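Local coordinates for ScaE cell-surface anchored scaffoldin protein (Ruminococcus flavefaciens, PDB 2ZF9) that probably binds dockerin modules through this type III cohesin, as part of a scaffoldin that attaches the cellulosome to the bacterial cell surface, at residues Met53-Glu58 / Leu69-Asp74. Residues are numbered along the deposited sequence; the frame is centred on the assembly and turned at random.
Sequences MELSVE and LHIQFD
L55 reaches across the core with a single methyl group, CD2, which meets the ends of two side chains from the facing strand, L69 and I71. Its CD2 lies 3.8 Å from CD1 of L69 and 3.9 Å from CD1 of I71, two methyls from alternate residues on the same face of their strand. CG of L55 lies anti to the backbone N (chi1 172°), and chi2 turns CD1 aside, leaving CD2, anti to CA, as the leading methyl. I71 takes part through the far end of its longer branch: CG1 is turned anti to the carbonyl carbon and chi2 is extended (168°), which carries CD1 forward to L55 while CG2 stays behind. L69 likewise uses the methyl anti to its CA, CD1, while CD2 turns aside; both side chains approach L55 at a slant. No hydrogen bond joins the segments, whose closest CA atoms, those of L55 and I71, are 8.9 Å apart; the contact is apolar and buried, as expected between the two facing sheets of the cohesin beta-sandwich. Strand 50-58 runs between strands 33-41 and 124-132, whose I36, L34 and L126 add to the apolar surroundings, and V147 of strand 142-149, beside strand 66-73, also packs on L55.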
HETATM    1  N   MSE A  53       2.750 -10.397  -1.848  1.00 17.14           N
HETATM    2  CA  MSE A  53       2.274  -9.124  -2.390  1.00 18.19           C
HETATM    3  C   MSE A  53       3.220  -8.005  -1.972  1.00 18.31           C
HETATM    4  O   MSE A  53       3.847  -8.090  -0.912  1.00 17.70           O
HETATM    5  CB  MSE A  53       0.865  -8.847  -1.847  1.00 15.56           C
HETATM    6  CG  MSE A  53      -0.183  -9.956  -2.193  1.00 19.75           C
HETATM    7 SE   MSE A  53      -0.510  -9.972  -4.152  1.00 30.97          SE
HETATM    8  CE  MSE A  53      -1.703  -8.374  -4.226  1.00 19.87           C
ATOM      9  N   GLU A  54       3.328  -6.970  -2.810  1.00 19.64           N
ATOM     10  CA  GLU A  54       4.208  -5.816  -2.554  1.00 20.42           C
ATOM     11  C   GLU A  54       3.486  -4.488  -2.689  1.00 21.75           C
ATOM     12  O   GLU A  54       2.756  -4.261  -3.658  1.00 17.74           O
ATOM     13  CB  GLU A  54       5.401  -5.817  -3.527  1.00 19.85           C
ATOM     14  CG  GLU A  54       6.328  -7.025  -3.325  1.00 22.12           C
ATOM     15  CD  GLU A  54       7.336  -7.208  -4.440  1.00 24.88           C
ATOM     16  OE1 GLU A  54       7.081  -6.818  -5.614  1.00 23.69           O
ATOM     17  OE2 GLU A  54       8.410  -7.743  -4.111  1.00 32.50           O
ATOM     18  N   LEU A  55       3.706  -3.610  -1.712  1.00 20.21           N
ATOM     19  CA  LEU A  55       3.371  -2.209  -1.852  1.00 19.39           C
ATOM     20  C   LEU A  55       4.638  -1.479  -2.260  1.00 17.83           C
ATOM     21  O   LEU A  55       5.640  -1.495  -1.534  1.00 18.78           O
ATOM     22  CB  LEU A  55       2.798  -1.631  -0.548  1.00 17.00           C
ATOM     23  CG  LEU A  55       2.542  -0.111  -0.435  1.00 20.23           C
ATOM     24  CD1 LEU A  55       1.470   0.345  -1.391  1.00 18.54           C
ATOM     25  CD2 LEU A  55       2.083   0.225   1.004  1.00 24.90           C
ATOM     26  N   SER A  56       4.597  -0.854  -3.439  1.00 15.85           N
ATOM     27  CA  SER A  56       5.765  -0.136  -3.984  1.00 20.30           C
ATOM     28  C   SER A  56       5.561   1.368  -4.079  1.00 20.40           C
ATOM     29  O   SER A  56       4.419   1.838  -4.144  1.00 19.81           O
ATOM     30  CB  SER A  56       6.097  -0.687  -5.392  1.00 18.65           C
ATOM     31  OG  SER A  56       6.506  -2.052  -5.272  1.00 24.59           O
ATOM     32  N   VAL A  57       6.683   2.098  -4.108  1.00 18.49           N
ATOM     33  CA  VAL A  57       6.725   3.565  -4.235  1.00 20.04           C
ATOM     34  C   VAL A  57       7.512   3.921  -5.496  1.00 18.73           C
ATOM     35  O   VAL A  57       8.549   3.326  -5.770  1.00 17.74           O
ATOM     36  CB  VAL A  57       7.479   4.216  -3.042  1.00 20.76           C
ATOM     37  CG1 VAL A  57       7.601   5.727  -3.245  1.00 24.40           C
ATOM     38  CG2 VAL A  57       6.784   3.942  -1.712  1.00 21.98           C
ATOM     39  N   GLU A  58       6.997   4.855  -6.281  1.00 20.79           N
ATOM     40  CA  GLU A  58       7.713   5.356  -7.441  1.00 24.27           C
ATOM     41  C   GLU A  58       7.561   6.854  -7.425  1.00 23.14           C
ATOM     42  O   GLU A  58       6.530   7.373  -6.964  1.00 21.14           O
ATOM     43  CB  GLU A  58       7.081   4.781  -8.717  1.00 25.62           C
ATOM     44  CG  GLU A  58       8.013   4.803  -9.910  1.00 40.60           C
ATOM     45  CD  GLU A  58       7.338   4.328 -11.221  1.00 40.15           C
ATOM     46  OE1 GLU A  58       6.682   3.243 -11.232  1.00 48.34           O
ATOM     47  OE2 GLU A  58       7.494   5.052 -12.231  1.00 55.78           O
ATOM     48  N   LEU A  69       0.253   3.875   6.362  1.00 15.01           N
ATOM     49  CA  LEU A  69      -0.483   3.323   5.222  1.00 17.02           C
ATOM     50  C   LEU A  69      -1.267   2.107   5.636  1.00 19.10           C
ATOM     51  O   LEU A  69      -0.677   1.126   6.120  1.00 16.83           O
ATOM     52  CB  LEU A  69       0.464   3.003   4.078  1.00 13.91           C
ATOM     53  CG  LEU A  69       1.217   4.200   3.469  1.00 18.58           C
ATOM     54  CD1 LEU A  69       2.293   3.673   2.533  1.00 19.16           C
ATOM     55  CD2 LEU A  69       0.270   5.126   2.684  1.00 13.55           C
ATOM     56  N   HIS A  70      -2.592   2.178   5.473  1.00 16.19           N
ATOM     57  CA  HIS A  70      -3.446   1.046   5.796  1.00 17.45           C
ATOM     58  C   HIS A  70      -3.698   0.246   4.536  1.00 16.51           C
ATOM     59  O   HIS A  70      -4.096   0.789   3.507  1.00 17.50           O
ATOM     60  CB  HIS A  70      -4.791   1.507   6.358  1.00 16.60           C
ATOM     61  CG  HIS A  70      -4.716   2.003   7.768  1.00 20.12           C
ATOM     62  ND1 HIS A  70      -4.492   3.324   8.079  1.00 18.77           N
ATOM     63  CD2 HIS A  70      -4.881   1.358   8.952  1.00 20.46           C
ATOM     64  CE1 HIS A  70      -4.506   3.479   9.392  1.00 20.19           C
ATOM     65  NE2 HIS A  70      -4.749   2.298   9.947  1.00 17.46           N
ATOM     66  N   ILE A  71      -3.469  -1.057   4.611  1.00 15.67           N
ATOM     67  CA  ILE A  71      -3.720  -1.898   3.459  1.00 16.86           C
ATOM     68  C   ILE A  71      -4.912  -2.770   3.817  1.00 16.91           C
ATOM     69  O   ILE A  71      -4.918  -3.402   4.867  1.00 18.45           O
ATOM     70  CB  ILE A  71      -2.466  -2.785   3.160  1.00 17.47           C
ATOM     71  CG1 ILE A  71      -1.306  -1.858   2.749  1.00 22.86           C
ATOM     72  CG2 ILE A  71      -2.772  -3.853   2.068  1.00 17.77           C
ATOM     73  CD1 ILE A  71       0.004  -2.552   2.705  1.00 29.01           C
ATOM     74  N   GLN A  72      -5.923  -2.781   2.959  1.00 18.24           N
ATOM     75  CA  GLN A  72      -7.092  -3.618   3.224  1.00 18.17           C
ATOM     76  C   GLN A  72      -7.281  -4.562   2.043  1.00 17.27           C
ATOM     77  O   GLN A  72      -6.855  -4.245   0.924  1.00 19.05           O
ATOM     78  CB  GLN A  72      -8.352  -2.773   3.431  1.00 17.83           C
ATOM     79  CG  GLN A  72      -8.751  -1.986   2.229  1.00 23.36           C
ATOM     80  CD  GLN A  72      -9.971  -1.126   2.489  1.00 31.36           C
ATOM     81  OE1 GLN A  72     -10.281  -0.774   3.650  1.00 29.54           O
ATOM     82  NE2 GLN A  72     -10.660  -0.760   1.415  1.00 23.78           N
ATOM     83  N   PHE A  73      -7.902  -5.707   2.300  1.00 18.73           N
ATOM     84  CA  PHE A  73      -8.053  -6.714   1.246  1.00 18.80           C
ATOM     85  C   PHE A  73      -9.405  -7.442   1.362  1.00 17.02           C
ATOM     86  O   PHE A  73     -10.051  -7.455   2.413  1.00 18.89           O
ATOM     87  CB  PHE A  73      -6.895  -7.719   1.294  1.00 14.64           C
ATOM     88  CG  PHE A  73      -6.579  -8.214   2.695  1.00 19.09           C
ATOM     89  CD1 PHE A  73      -5.579  -7.581   3.478  1.00 15.72           C
ATOM     90  CD2 PHE A  73      -7.269  -9.320   3.242  1.00 18.52           C
ATOM     91  CE1 PHE A  73      -5.292  -8.023   4.779  1.00 20.73           C
ATOM     92  CE2 PHE A  73      -6.980  -9.780   4.538  1.00 21.34           C
ATOM     93  CZ  PHE A  73      -5.971  -9.117   5.319  1.00 17.08           C
ATOM     94  N   ASP A  74      -9.802  -8.045   0.260  1.00 19.01           N
ATOM     95  CA  ASP A  74     -11.014  -8.878   0.206  1.00 17.79           C
ATOM     96  C   ASP A  74     -11.044  -9.778   1.447  1.00 15.42           C
ATOM     97  O   ASP A  74     -10.095 -10.526   1.676  1.00 18.65           O
ATOM     98  CB  ASP A  74     -10.920  -9.749  -1.065  1.00 15.00           C
ATOM     99  CG  ASP A  74     -12.243 -10.392  -1.424  1.00 25.30           C
ATOM    100  OD1 ASP A  74     -12.759 -10.105  -2.531  1.00 26.51           O
ATOM    101  OD2 ASP A  74     -12.759 -11.133  -0.575  1.00 19.64           O
TER